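Local coordinates for protein xylooligosaccharide oxidase (Myceliophthora thermophila, PDB 5L6G) that oxidises the C1 hydroxyl of xylooligosaccharides and related sugars to lactones with a bicovalently bound FAD, reducing molecular oxygen to hydrogen peroxide, at residues Val118-Glu123 with Gly146-Ser151; Leu206-Arg211 with Arg474-Gln479; Thr44-Asp49 with Pro58-Ala63; Asp28-Asn33 with Ala81-Lys86. All coordinates share one frame; numbering follows the deposited sequence.

Contact 1 of 4, residues Val118-Glu123 with Gly146-Ser151; sequences VTLDPE and GKRAFS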
loop_
_atom_site.group_PDB
_atom_site.type_symbol
_atom_site.label_atom_id
_atom_site.label_comp_id
_atom_site.label_asym_id
_atom_site.label_seq_id
_atom_site.Cartn_x
_atom_site.Cartn_y
_atom_site.Cartn_z
ATOM N N VAL A 118 -15.104 -5.428 12.508
ATOM C CA VAL A 118 -15.690 -5.052 11.236
ATOM C C VAL A 118 -17.197 -5.261 11.386
ATOM O O VAL A 118 -17.642 -6.360 11.714
ATOM C CB VAL A 118 -15.119 -5.917 10.088
ATOM C CG1 VAL A 118 -15.836 -5.628 8.781
ATOM C CG2 VAL A 118 -13.616 -5.667 9.919
ATOM N N THR A 119 -17.957 -4.191 11.189
ATOM C CA THR A 119 -19.421 -4.213 11.252
ATOM C C THR A 119 -19.910 -3.840 9.875
ATOM O O THR A 119 -19.442 -2.868 9.304
ATOM C CB THR A 119 -19.969 -3.170 12.248
ATOM O OG1 THR A 119 -19.513 -3.479 13.556
ATOM C CG2 THR A 119 -21.475 -3.155 12.252
ATOM N N LEU A 120 -20.853 -4.609 9.345
ATOM C CA LEU A 120 -21.438 -4.300 8.059
ATOM C C LEU A 120 -22.907 -4.003 8.253
ATOM O O LEU A 120 -23.637 -4.809 8.811
ATOM C CB LEU A 120 -21.230 -5.474 7.104
ATOM C CG LEU A 120 -21.783 -5.346 5.684
ATOM C CD1 LEU A 120 -21.216 -4.131 4.970
ATOM C CD2 LEU A 120 -21.477 -6.627 4.927
ATOM N N ASP A 121 -23.327 -2.820 7.819
ATOM C CA ASP A 121 -24.732 -2.447 7.842
ATOM C C ASP A 121 -25.463 -3.195 6.720
ATOM O O ASP A 121 -25.090 -3.070 5.546
ATOM C CB ASP A 121 -24.862 -0.936 7.661
ATOM C CG ASP A 121 -26.270 -0.423 7.953
ATOM O OD1 ASP A 121 -27.200 -0.739 7.195
ATOM O OD2 ASP A 121 -26.439 0.295 8.950
ATOM N N PRO A 122 -26.503 -3.981 7.065
ATOM C CA PRO A 122 -27.213 -4.697 5.991
ATOM C C PRO A 122 -27.985 -3.793 5.030
ATOM O O PRO A 122 -28.263 -4.208 3.916
ATOM C CB PRO A 122 -28.186 -5.606 6.750
ATOM C CG PRO A 122 -28.438 -4.884 8.037
ATOM C CD PRO A 122 -27.123 -4.218 8.383
ATOM N N GLU A 123 -28.331 -2.581 5.455
ATOM C CA GLU A 123 -29.113 -1.675 4.614
ATOM C C GLU A 123 -28.209 -0.928 3.647
ATOM O O GLU A 123 -28.338 -1.046 2.422
ATOM C CB GLU A 123 -29.887 -0.657 5.470
ATOM C CG GLU A 123 -30.829 -1.251 6.502
ATOM C CD GLU A 123 -32.059 -1.913 5.895
ATOM O OE1 GLU A 123 -32.122 -2.080 4.654
ATOM O OE2 GLU A 123 -32.972 -2.275 6.669
ATOM N N GLY A 146 -22.456 -10.365 3.999
ATOM C CA GLY A 146 -23.347 -9.831 2.979
ATOM C C GLY A 146 -22.860 -9.965 1.559
ATOM O O GLY A 146 -23.390 -9.306 0.674
ATOM N N LYS A 147 -21.859 -10.812 1.335
ATOM C CA LYS A 147 -21.265 -10.964 0.008
ATOM C C LYS A 147 -20.859 -9.602 -0.561
ATOM O O LYS A 147 -21.107 -9.276 -1.728
ATOM C CB LYS A 147 -22.214 -11.717 -0.925
ATOM C CG LYS A 147 -22.447 -13.151 -0.488
ATOM C CD LYS A 147 -23.321 -13.901 -1.477
ATOM C CE LYS A 147 -23.793 -15.219 -0.883
ATOM N NZ LYS A 147 -22.629 -16.106 -0.597
ATOM N N ARG A 148 -20.219 -8.808 0.293
ATOM C CA ARG A 148 -19.727 -7.501 -0.093
ATOM C C ARG A 148 -18.224 -7.524 -0.105
ATOM O O ARG A 148 -17.601 -8.457 0.413
ATOM C CB ARG A 148 -20.196 -6.430 0.896
ATOM C CG ARG A 148 -21.695 -6.397 1.116
ATOM C CD ARG A 148 -22.440 -6.073 -0.170
ATOM N NE ARG A 148 -22.211 -4.693 -0.598
ATOM C CZ ARG A 148 -22.959 -4.040 -1.486
ATOM N NH1 ARG A 148 -23.993 -4.633 -2.081
ATOM N NH2 ARG A 148 -22.664 -2.785 -1.787
ATOM N N ALA A 149 -17.648 -6.483 -0.697
ATOM C CA ALA A 149 -16.216 -6.293 -0.708
ATOM C C ALA A 149 -15.906 -4.836 -0.933
ATOM O O ALA A 149 -16.772 -4.059 -1.334
ATOM C CB ALA A 149 -15.579 -7.121 -1.814
ATOM N N PHE A 150 -14.658 -4.465 -0.662
ATOM C CA PHE A 150 -14.108 -3.271 -1.269
ATOM C C PHE A 150 -12.774 -3.587 -1.947
ATOM O O PHE A 150 -12.278 -4.732 -1.867
ATOM C CB PHE A 150 -14.083 -2.049 -0.337
ATOM C CG PHE A 150 -13.166 -2.136 0.851
ATOM C CD1 PHE A 150 -11.831 -1.785 0.754
ATOM C CD2 PHE A 150 -13.686 -2.433 2.105
ATOM C CE1 PHE A 150 -11.010 -1.809 1.869
ATOM C CE2 PHE A 150 -12.874 -2.450 3.231
ATOM C CZ PHE A 150 -11.534 -2.133 3.110
ATOM N N SER A 151 -12.242 -2.624 -2.688
ATOM C CA SER A 151 -11.011 -2.857 -3.427
ATOM C C SER A 151 -9.786 -2.662 -2.531
ATOM O O SER A 151 -9.580 -1.595 -1.995
ATOM C CB SER A 151 -10.937 -1.903 -4.615
ATOM O OG SER A 151 -9.932 -2.322 -5.518
#

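Contact 2 of 4, residues Leu206-Arg211 with Arg474-Gln479; sequences LFWALR and RRIKQQ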
loop_
_atom_site.group_PDB
_atom_site.type_symbol
_atom_site.label_atom_id
_atom_site.label_comp_id
_atom_site.label_asym_id
_atom_site.label_seq_id
_atom_site.Cartn_x
_atom_site.Cartn_y
_atom_site.Cartn_z
ATOM N N LEU A 206 -9.090 17.765 5.656
ATOM C CA LEU A 206 -8.535 16.603 6.334
ATOM C C LEU A 206 -8.903 15.340 5.570
ATOM O O LEU A 206 -8.076 14.452 5.402
ATOM C CB LEU A 206 -9.051 16.526 7.779
ATOM C CG LEU A 206 -8.740 15.234 8.542
ATOM C CD1 LEU A 206 -7.249 14.950 8.551
ATOM C CD2 LEU A 206 -9.271 15.319 9.961
ATOM N N PHE A 207 -10.140 15.265 5.097
ATOM C CA PHE A 207 -10.572 14.112 4.322
ATOM C C PHE A 207 -9.700 13.976 3.079
ATOM O O PHE A 207 -9.227 12.893 2.750
ATOM C CB PHE A 207 -12.035 14.253 3.936
ATOM C CG PHE A 207 -12.659 12.967 3.503
ATOM C CD1 PHE A 207 -12.567 11.845 4.312
ATOM C CD2 PHE A 207 -13.332 12.874 2.313
ATOM C CE1 PHE A 207 -13.144 10.644 3.931
ATOM C CE2 PHE A 207 -13.921 11.674 1.924
ATOM C CZ PHE A 207 -13.821 10.562 2.741
ATOM N N TRP A 208 -9.458 15.099 2.415
ATOM C CA TRP A 208 -8.533 15.143 1.280
ATOM C C TRP A 208 -7.137 14.671 1.702
ATOM O O TRP A 208 -6.582 13.767 1.083
ATOM C CB TRP A 208 -8.497 16.565 0.686
ATOM C CG TRP A 208 -7.591 16.713 -0.506
ATOM C CD1 TRP A 208 -7.919 16.545 -1.808
ATOM C CD2 TRP A 208 -6.201 17.066 -0.485
ATOM N NE1 TRP A 208 -6.825 16.774 -2.611
ATOM C CE2 TRP A 208 -5.755 17.086 -1.815
ATOM C CE3 TRP A 208 -5.293 17.361 0.535
ATOM C CZ2 TRP A 208 -4.447 17.394 -2.154
ATOM C CZ3 TRP A 208 -3.999 17.675 0.199
ATOM C CH2 TRP A 208 -3.582 17.681 -1.131
ATOM N N ALA A 209 -6.583 15.239 2.774
ATOM C CA ALA A 209 -5.225 14.875 3.200
ATOM C C ALA A 209 -5.109 13.398 3.622
ATOM O O ALA A 209 -4.136 12.719 3.275
ATOM C CB ALA A 209 -4.730 15.795 4.307
ATOM N N LEU A 210 -6.118 12.883 4.321
ATOM C CA LEU A 210 -6.124 11.484 4.736
ATOM C C LEU A 210 -6.025 10.512 3.584
ATOM O O LEU A 210 -5.425 9.436 3.723
ATOM C CB LEU A 210 -7.411 11.125 5.485
ATOM C CG LEU A 210 -7.601 11.699 6.879
ATOM C CD1 LEU A 210 -8.974 11.288 7.399
ATOM C CD2 LEU A 210 -6.492 11.240 7.809
ATOM N N ARG A 211 -6.658 10.878 2.472
ATOM C CA ARG A 211 -6.868 9.962 1.396
ATOM C C ARG A 211 -5.696 9.961 0.436
ATOM O O ARG A 211 -5.849 10.297 -0.745
ATOM C CB ARG A 211 -8.220 10.241 0.719
ATOM C CG ARG A 211 -9.300 9.551 1.534
ATOM C CD ARG A 211 -10.628 10.210 1.495
ATOM N NE ARG A 211 -11.256 10.289 0.193
ATOM C CZ ARG A 211 -11.372 11.395 -0.529
ATOM N NH1 ARG A 211 -10.814 12.541 -0.136
ATOM N NH2 ARG A 211 -12.043 11.349 -1.678
ATOM N N ARG A 474 1.412 20.099 2.869
ATOM C CA ARG A 474 2.251 20.816 3.848
ATOM C C ARG A 474 1.449 21.890 4.580
ATOM O O ARG A 474 1.642 22.125 5.781
ATOM C CB ARG A 474 3.472 21.430 3.175
ATOM C CG ARG A 474 4.462 20.396 2.686
ATOM C CD ARG A 474 5.789 21.003 2.289
ATOM N NE ARG A 474 6.463 21.593 3.451
ATOM C CZ ARG A 474 7.536 22.375 3.388
ATOM N NH1 ARG A 474 8.077 22.680 2.212
ATOM N NH2 ARG A 474 8.069 22.863 4.506
ATOM N N ARG A 475 0.530 22.530 3.868
ATOM C CA ARG A 475 -0.313 23.544 4.490
ATOM C C ARG A 475 -1.245 22.927 5.518
ATOM O O ARG A 475 -1.374 23.449 6.614
ATOM C CB ARG A 475 -1.083 24.345 3.446
ATOM C CG ARG A 475 -0.179 25.236 2.611
ATOM C CD ARG A 475 -0.946 26.279 1.824
ATOM N NE ARG A 475 -1.845 25.668 0.837
ATOM C CZ ARG A 475 -1.498 25.285 -0.389
ATOM N NH1 ARG A 475 -0.249 25.421 -0.826
ATOM N NH2 ARG A 475 -2.420 24.758 -1.191
ATOM N N ILE A 476 -1.876 21.810 5.168
ATOM C CA ILE A 476 -2.777 21.117 6.096
ATOM C C ILE A 476 -1.976 20.568 7.273
ATOM O O ILE A 476 -2.435 20.558 8.406
ATOM C CB ILE A 476 -3.582 20.006 5.380
ATOM C CG1 ILE A 476 -4.508 20.635 4.344
ATOM C CG2 ILE A 476 -4.457 19.236 6.350
ATOM C CD1 ILE A 476 -5.118 19.644 3.395
ATOM N N LYS A 477 -0.750 20.136 7.015
ATOM C CA LYS A 477 0.093 19.624 8.093
ATOM C C LYS A 477 0.377 20.684 9.163
ATOM O O LYS A 477 0.309 20.407 10.352
ATOM C CB LYS A 477 1.393 19.073 7.514
ATOM C CG LYS A 477 2.392 18.546 8.528
ATOM C CD LYS A 477 1.916 17.298 9.256
ATOM C CE LYS A 477 2.991 16.856 10.246
ATOM N NZ LYS A 477 2.695 15.530 10.840
ATOM N N GLN A 478 0.703 21.889 8.734
ATOM C CA GLN A 478 0.927 22.986 9.678
ATOM C C GLN A 478 -0.347 23.254 10.477
ATOM O O GLN A 478 -0.289 23.555 11.669
ATOM C CB GLN A 478 1.410 24.223 8.915
ATOM C CG GLN A 478 1.798 25.402 9.774
ATOM C CD GLN A 478 0.605 26.204 10.252
ATOM O OE1 GLN A 478 -0.469 26.177 9.645
ATOM N NE2 GLN A 478 0.776 26.900 11.367
ATOM N N GLN A 479 -1.509 23.097 9.839
ATOM C CA GLN A 479 -2.771 23.381 10.511
ATOM C C GLN A 479 -3.154 22.327 11.523
ATOM O O GLN A 479 -3.722 22.666 12.558
ATOM C CB GLN A 479 -3.916 23.532 9.517
ATOM C CG GLN A 479 -3.880 24.810 8.698
ATOM C CD GLN A 479 -4.851 24.745 7.531
ATOM O OE1 GLN A 479 -5.153 23.677 7.032
ATOM N NE2 GLN A 479 -5.347 25.891 7.103
#

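Contact 3 of 4, residues Thr44-Asp49 with Pro58-Ala63; sequences TEWKTD and PYTPAA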
loop_
_atom_site.group_PDB
_atom_site.type_symbol
_atom_site.label_atom_id
_atom_site.label_comp_id
_atom_site.label_asym_id
_atom_site.label_seq_id
_atom_site.Cartn_x
_atom_site.Cartn_y
_atom_site.Cartn_z
ATOM N N THR A 44 6.353 -10.666 27.558
ATOM C CA THR A 44 6.525 -11.499 26.362
ATOM C C THR A 44 6.032 -10.792 25.106
ATOM O O THR A 44 6.594 -10.982 24.023
ATOM C CB THR A 44 5.732 -12.828 26.482
ATOM O OG1 THR A 44 6.232 -13.595 27.582
ATOM C CG2 THR A 44 5.815 -13.662 25.192
ATOM N N GLU A 45 4.991 -9.973 25.253
ATOM C CA GLU A 45 4.290 -9.404 24.097
ATOM C C GLU A 45 5.023 -8.217 23.503
ATOM O O GLU A 45 4.638 -7.753 22.440
ATOM C CB GLU A 45 2.873 -8.956 24.459
ATOM C CG GLU A 45 2.020 -10.039 25.088
ATOM C CD GLU A 45 2.345 -10.230 26.555
ATOM O OE1 GLU A 45 2.080 -9.297 27.359
ATOM O OE2 GLU A 45 2.893 -11.301 26.897
ATOM N N TRP A 46 6.043 -7.709 24.199
ATOM C CA TRP A 46 6.845 -6.608 23.687
ATOM C C TRP A 46 7.463 -6.998 22.361
ATOM O O TRP A 46 7.324 -6.284 21.370
ATOM C CB TRP A 46 7.962 -6.242 24.658
ATOM C CG TRP A 46 8.817 -5.139 24.141
ATOM C CD1 TRP A 46 9.974 -5.260 23.419
ATOM C CD2 TRP A 46 8.566 -3.738 24.266
ATOM N NE1 TRP A 46 10.463 -4.015 23.106
ATOM C CE2 TRP A 46 9.621 -3.064 23.618
ATOM C CE3 TRP A 46 7.558 -2.987 24.874
ATOM C CZ2 TRP A 46 9.695 -1.670 23.563
ATOM C CZ3 TRP A 46 7.639 -1.607 24.835
ATOM C CH2 TRP A 46 8.698 -0.961 24.175
ATOM N N LYS A 47 8.142 -8.141 22.365
ATOM C CA LYS A 47 8.822 -8.651 21.182
ATOM C C LYS A 47 7.845 -8.695 20.013
ATOM O O LYS A 47 8.134 -8.186 18.937
ATOM C CB LYS A 47 9.400 -10.046 21.475
ATOM C CG LYS A 47 10.163 -10.686 20.324
ATOM C CD LYS A 47 11.583 -10.151 20.208
ATOM C CE LYS A 47 12.288 -10.757 18.999
ATOM N NZ LYS A 47 13.562 -10.053 18.679
ATOM N N THR A 48 6.670 -9.262 20.242
ATOM C CA THR A 48 5.657 -9.375 19.209
ATOM C C THR A 48 5.191 -8.007 18.750
ATOM O O THR A 48 5.215 -7.703 17.558
ATOM C CB THR A 48 4.446 -10.152 19.742
ATOM O OG1 THR A 48 4.872 -11.465 20.095
ATOM C CG2 THR A 48 3.341 -10.244 18.713
ATOM N N ASP A 49 4.780 -7.167 19.701
ATOM C CA ASP A 49 4.235 -5.853 19.348
ATOM C C ASP A 49 5.261 -4.925 18.697
ATOM O O ASP A 49 4.919 -4.138 17.816
ATOM C CB ASP A 49 3.619 -5.180 20.585
ATOM C CG ASP A 49 2.262 -5.774 20.958
ATOM O OD1 ASP A 49 1.667 -6.486 20.113
ATOM O OD2 ASP A 49 1.778 -5.529 22.082
ATOM N N PRO A 58 14.385 -3.247 12.512
ATOM C CA PRO A 58 13.789 -3.207 13.806
ATOM C C PRO A 58 14.041 -1.842 14.422
ATOM O O PRO A 58 15.099 -1.235 14.176
ATOM C CB PRO A 58 14.551 -4.276 14.570
ATOM C CG PRO A 58 15.928 -4.212 13.982
ATOM C CD PRO A 58 15.702 -3.920 12.529
ATOM N N TYR A 59 13.060 -1.358 15.175
ATOM C CA TYR A 59 13.236 -0.191 16.013
ATOM C C TYR A 59 12.699 -0.492 17.384
ATOM O O TYR A 59 11.807 -1.316 17.543
ATOM C CB TYR A 59 12.542 1.026 15.418
ATOM C CG TYR A 59 13.159 1.444 14.112
ATOM C CD1 TYR A 59 14.458 1.946 14.070
ATOM C CD2 TYR A 59 12.468 1.286 12.902
ATOM C CE1 TYR A 59 15.044 2.326 12.885
ATOM C CE2 TYR A 59 13.045 1.647 11.705
ATOM C CZ TYR A 59 14.326 2.166 11.703
ATOM O OH TYR A 59 14.891 2.526 10.535
ATOM N N THR A 60 13.281 0.156 18.372
ATOM C CA THR A 60 12.843 0.018 19.744
ATOM C C THR A 60 11.983 1.211 20.164
ATOM O O THR A 60 12.511 2.311 20.330
ATOM C CB THR A 60 14.057 -0.062 20.658
ATOM O OG1 THR A 60 14.933 -1.094 20.172
ATOM C CG2 THR A 60 13.625 -0.357 22.058
ATOM N N PRO A 61 10.666 0.999 20.335
ATOM C CA PRO A 61 9.785 2.071 20.765
ATOM C C PRO A 61 10.103 2.565 22.155
ATOM O O PRO A 61 10.623 1.818 22.987
ATOM C CB PRO A 61 8.399 1.403 20.774
ATOM C CG PRO A 61 8.518 0.330 19.751
ATOM C CD PRO A 61 9.892 -0.205 19.982
ATOM N N ALA A 62 9.773 3.821 22.408
ATOM C CA ALA A 62 9.757 4.332 23.778
ATOM C C ALA A 62 8.780 3.524 24.637
ATOM O O ALA A 62 9.042 3.218 25.801
ATOM C CB ALA A 62 9.368 5.795 23.766
ATOM N N ALA A 63 7.641 3.196 24.042
ATOM C CA ALA A 63 6.588 2.474 24.731
ATOM C C ALA A 63 5.563 2.065 23.697
ATOM O O ALA A 63 5.553 2.574 22.579
ATOM C CB ALA A 63 5.935 3.340 25.794
#

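Contact 4 of 4, residues Asp28-Asn33 with Ala81-Lys86; sequences DECLKN and AEVGVK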
loop_
_atom_site.group_PDB
_atom_site.type_symbol
_atom_site.label_atom_id
_atom_site.label_comp_id
_atom_site.label_asym_id
_atom_site.label_seq_id
_atom_site.Cartn_x
_atom_site.Cartn_y
_atom_site.Cartn_z
ATOM N N ASP A 28 5.734 6.255 30.198
ATOM C CA ASP A 28 5.119 5.070 30.808
ATOM C C ASP A 28 4.207 5.472 31.943
ATOM O O ASP A 28 3.087 4.994 32.060
ATOM C CB ASP A 28 6.199 4.120 31.294
ATOM C CG ASP A 28 7.158 3.762 30.211
ATOM O OD1 ASP A 28 6.744 3.044 29.278
ATOM O OD2 ASP A 28 8.323 4.230 30.265
ATOM N N GLU A 29 4.705 6.375 32.771
ATOM C CA GLU A 29 3.931 6.910 33.866
ATOM C C GLU A 29 2.712 7.674 33.368
ATOM O O GLU A 29 1.652 7.587 33.970
ATOM C CB GLU A 29 4.801 7.820 34.721
ATOM C CG GLU A 29 5.944 7.105 35.414
ATOM C CD GLU A 29 5.511 5.820 36.121
ATOM O OE1 GLU A 29 4.517 5.847 36.895
ATOM O OE2 GLU A 29 6.177 4.774 35.889
ATOM N N CYS A 30 2.864 8.429 32.286
ATOM C CA CYS A 30 1.723 9.177 31.735
ATOM C C CYS A 30 0.613 8.208 31.309
ATOM O O CYS A 30 -0.561 8.381 31.634
ATOM C CB CYS A 30 2.138 10.015 30.526
ATOM S SG CYS A 30 0.826 11.137 30.016
ATOM N N LEU A 31 1.005 7.179 30.581
ATOM C CA LEU A 31 0.036 6.206 30.076
ATOM C C LEU A 31 -0.660 5.460 31.214
ATOM O O LEU A 31 -1.871 5.206 31.157
ATOM C CB LEU A 31 0.742 5.232 29.135
ATOM C CG LEU A 31 1.261 5.842 27.826
ATOM C CD1 LEU A 31 2.178 4.859 27.106
ATOM C CD2 LEU A 31 0.123 6.260 26.900
ATOM N N LYS A 32 0.100 5.150 32.261
ATOM C CA LYS A 32 -0.444 4.444 33.404
ATOM C C LYS A 32 -1.487 5.322 34.089
ATOM O O LYS A 32 -2.611 4.873 34.314
ATOM C CB LYS A 32 0.668 4.080 34.382
ATOM C CG LYS A 32 0.235 3.185 35.523
ATOM C CD LYS A 32 1.453 2.759 36.321
ATOM C CE LYS A 32 1.064 2.106 37.637
ATOM N NZ LYS A 32 0.427 0.778 37.392
ATOM N N ASN A 33 -1.129 6.573 34.392
ATOM C CA ASN A 33 -2.079 7.479 35.060
ATOM C C ASN A 33 -3.291 7.713 34.179
ATOM O O ASN A 33 -4.400 7.852 34.677
ATOM C CB ASN A 33 -1.475 8.839 35.415
ATOM C CG ASN A 33 -2.529 9.823 35.906
ATOM O OD1 ASN A 33 -3.093 9.659 36.991
ATOM N ND2 ASN A 33 -2.825 10.832 35.095
ATOM N N ALA A 81 2.279 14.001 23.530
ATOM C CA ALA A 81 2.370 15.455 23.437
ATOM C C ALA A 81 2.873 16.075 24.744
ATOM O O ALA A 81 3.747 16.935 24.722
ATOM C CB ALA A 81 1.029 16.053 23.072
ATOM N N GLU A 82 2.277 15.665 25.861
ATOM C CA GLU A 82 2.626 16.185 27.174
ATOM C C GLU A 82 4.073 15.847 27.569
ATOM O O GLU A 82 4.800 16.693 28.083
ATOM C CB GLU A 82 1.604 15.661 28.210
ATOM C CG GLU A 82 1.916 15.894 29.679
ATOM C CD GLU A 82 0.829 15.306 30.578
ATOM O OE1 GLU A 82 -0.312 15.107 30.088
ATOM O OE2 GLU A 82 1.128 15.021 31.760
ATOM N N VAL A 83 4.467 14.602 27.333
ATOM C CA VAL A 83 5.780 14.096 27.726
ATOM C C VAL A 83 6.868 14.585 26.768
ATOM O O VAL A 83 7.998 14.859 27.194
ATOM C CB VAL A 83 5.726 12.554 27.813
ATOM C CG1 VAL A 83 7.090 11.906 27.718
ATOM C CG2 VAL A 83 5.021 12.149 29.096
ATOM N N GLY A 84 6.531 14.693 25.482
ATOM C CA GLY A 84 7.447 15.250 24.501
ATOM C C GLY A 84 8.187 14.154 23.782
ATOM O O GLY A 84 9.409 14.188 23.663
ATOM N N VAL A 85 7.436 13.162 23.311
ATOM C CA VAL A 85 7.964 12.131 22.453
ATOM C C VAL A 85 7.041 12.081 21.237
ATOM O O VAL A 85 5.914 12.574 21.268
ATOM C CB VAL A 85 8.075 10.743 23.154
ATOM C CG1 VAL A 85 9.049 10.802 24.347
ATOM C CG2 VAL A 85 6.716 10.223 23.614
ATOM N N LYS A 86 7.550 11.533 20.152
ATOM C CA LYS A 86 6.775 11.383 18.941
ATOM C C LYS A 86 5.888 10.162 19.107
ATOM O O LYS A 86 6.170 9.309 19.956
ATOM C CB LYS A 86 7.699 11.225 17.744
ATOM C CG LYS A 86 8.640 12.393 17.538
ATOM C CD LYS A 86 7.905 13.705 17.341
ATOM C CE LYS A 86 8.892 14.823 17.020
ATOM N NZ LYS A 86 8.226 16.130 16.744
#

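Contact 1 of 4, residues Val118-Glu123 with Gly146-Ser151
A single methyl group, CD2 of Leu120, makes both of the close approaches between these two segments, reaching Gly146 and Arg148. Leu120 CD2 lies 3.8 Å from Arg148 CG and 4.0 Å from the backbone N of Gly146, so the contact is a small apolar touch, with 98 Å² buried in all. The leucine branch is directed across by a chi1 of 180°, which sets CG anti to the backbone N. It meets the arginine at about a right angle, methyl against methylene. Past CG the arginine chain bends at chi2 and again at chi3, and its polar end finds its partner elsewhere: NE is hydrogen-bonded to Thr227 OG1 on the neighbouring strand 219-229. The lack of a side chain at Gly146 matters here, because a beta carbon on that residue would fall 3.2 Å from Leu120 CD2, closer than two carbons pack comfortably. Just beyond, Lys147 turns to positive phi as the chain leaves helix 135-146. On the other segment, the strand ends in an Asx turn: Asp121 OD1 accepts the backbone N of Glu123 at 2.8 Å, with an angle of 138° at the hydrogen, and also takes the N of Thr124. The donor from Glu123 arrives on the anti side of the carboxylate, 15° out of its plane. Strands 118-120 and 148-149 are not direct partners; strands 127-129 and 219-229 link them through antiparallel pairings. The touch thus joins two non-adjacent strands of the antiparallel sheet packed on helix 135-146, in the PCMH-type FAD-binding fold.

Contact 2 of 4, residues Leu206-Arg211 with Arg474-Gln479
With chi1 at -65° and chi2 at 168°, Ile476 holds CG1 beside its backbone N and sends CD1 outward in extended form, to meet Trp208 and Ala209 of the opposing helix. Trp208 has its own CG anti to the backbone N (chi1 -179°), which swings the six-membered part of the indole round to the isoleucine although its CB does not point there. The result is helix-helix packing between helix 204-213 of the PCMH-type FAD-binding region and helix 470-480 of the berberine-like C-terminal region, segments 263 residues apart in sequence. The backbones come nearest where Ala209 CA lies 7.3 Å from Ile476 CA, an approach consistent with the small side chain of the alanine. Ile476 CD1 touches Trp208 CE3 at 3.7 Å and reaches CZ3 at 3.9 Å, oblique to the ring. All three residues are buried and the interface between them is purely apolar. Leu473 adds to it, touching both Trp208 and Ala209, and Arg472 makes a cation-pi contact with the indole. Lys477, next to the isoleucine, forms a local salt bridge to Asp481 at the C-terminal end of its own helix and reaches across to the carbonyl oxygen of Asn216. Both branches of the isoleucine share the alanine: Ala209 CB is 4.0 Å from Ile476 CD1 and 4.0 Å from Ile476 CG2.

Contact 3 of 4, residues Thr44-Asp49 with Pro58-Ala63
Helix 45-50 packs here on the segment leading into strand 63-65 of the four-stranded mixed sheet of the FAD-binding domain, and Trp46 carries the contact, meeting Thr60, Pro61 and Ala63. Its CG stands anti to the backbone N (chi1 179°), an extended pose that brings the six-membered ring across although CB does not point that way. The indole presents its edge. The carbonyl oxygen of Pro61 lies in the ring plane, 3.6 Å from Trp46 CH2 and 3.7 Å from Trp46 CZ2, so the aryl C-H rim faces the electron-rich oxygen. Beside it the proline ring gives an apolar touch, with Pro61 CD 3.9 Å from Trp46 CZ2; the two side chains run past each other in opposite directions. An alanine in place of Trp46 would remove the indole and is likely to open a gap beside Pro61 and Ala63, leaving the helix without this packing on the segment. The segment is held from elsewhere by backbone hydrogen bonds pairing Thr60 with Gly106, Ala62 with His107 and Ala63 with Val109. At the other end of the helix segment, Asp49 forms a salt bridge with Arg114 and a hydrogen bond with Thr39. Further along the same indole edge, near the ring plane, Ala63 CA comes within 4.1 Å of Trp46 CH2.

Contact 4 of 4, residues Asp28-Asn33 with Ala81-Lys86
The carboxylate of Glu82, the one flat side-chain group in this contact, has the sulfur of Cys30 over one of its faces, with Cys30 SG 4.1 Å from Glu82 OE1. This is packing against the carboxylate at the end of an extended chain, with no bond to the sulfur implied. Cys30 SG is instead committed to the disulfide with Cys79, one turn before Val83 on the second helix. A chi1 of -171° puts SG anti to the backbone N, where it can bond to Cys79. One bond back from the sulfur, Cys30 CB rests 3.9 Å from Val83 CG2, the valine branch that sits beside its own backbone N. The backbones come nearest at these same two residues, with 7.5 Å between the CA atoms of Cys30 and Val83. Gly84 then takes a positive phi of 97°, at which a beta carbon would collide with the carbonyl oxygen of Val83, and the helix stops. The N-terminal helix 26-33 is thus linked covalently to the last turns of helix 70-83; Leu31 also packs on Ala76, and Val83 on Ala26 and Ile27, just ahead of strand 87-90.

Overall arrangement
Along the chain contact 4 opens first and encloses contact 3 within its loop; contact 1 follows, and contact 2 then joins the C-terminal helix 470-480 back to helix 204-213. Contacts 3 and 4 are neighbours, their centres about 17 Å apart, and they touch where Ala63 CB meets Asp28 OD1 at 3.6 Å. They pack the N-terminal helices 45-50 and 26-33 onto the mixed-sheet part of the fold. Contact 1 is internal to the FAD-binding domain, within its six-stranded antiparallel sheet, its centre about 28 to 37 Å from the others. Contact 2, about 25 Å from contact 4 between centres, joins that domain to the C-terminal helix. All four lie away from the annotated substrate and flavin sites.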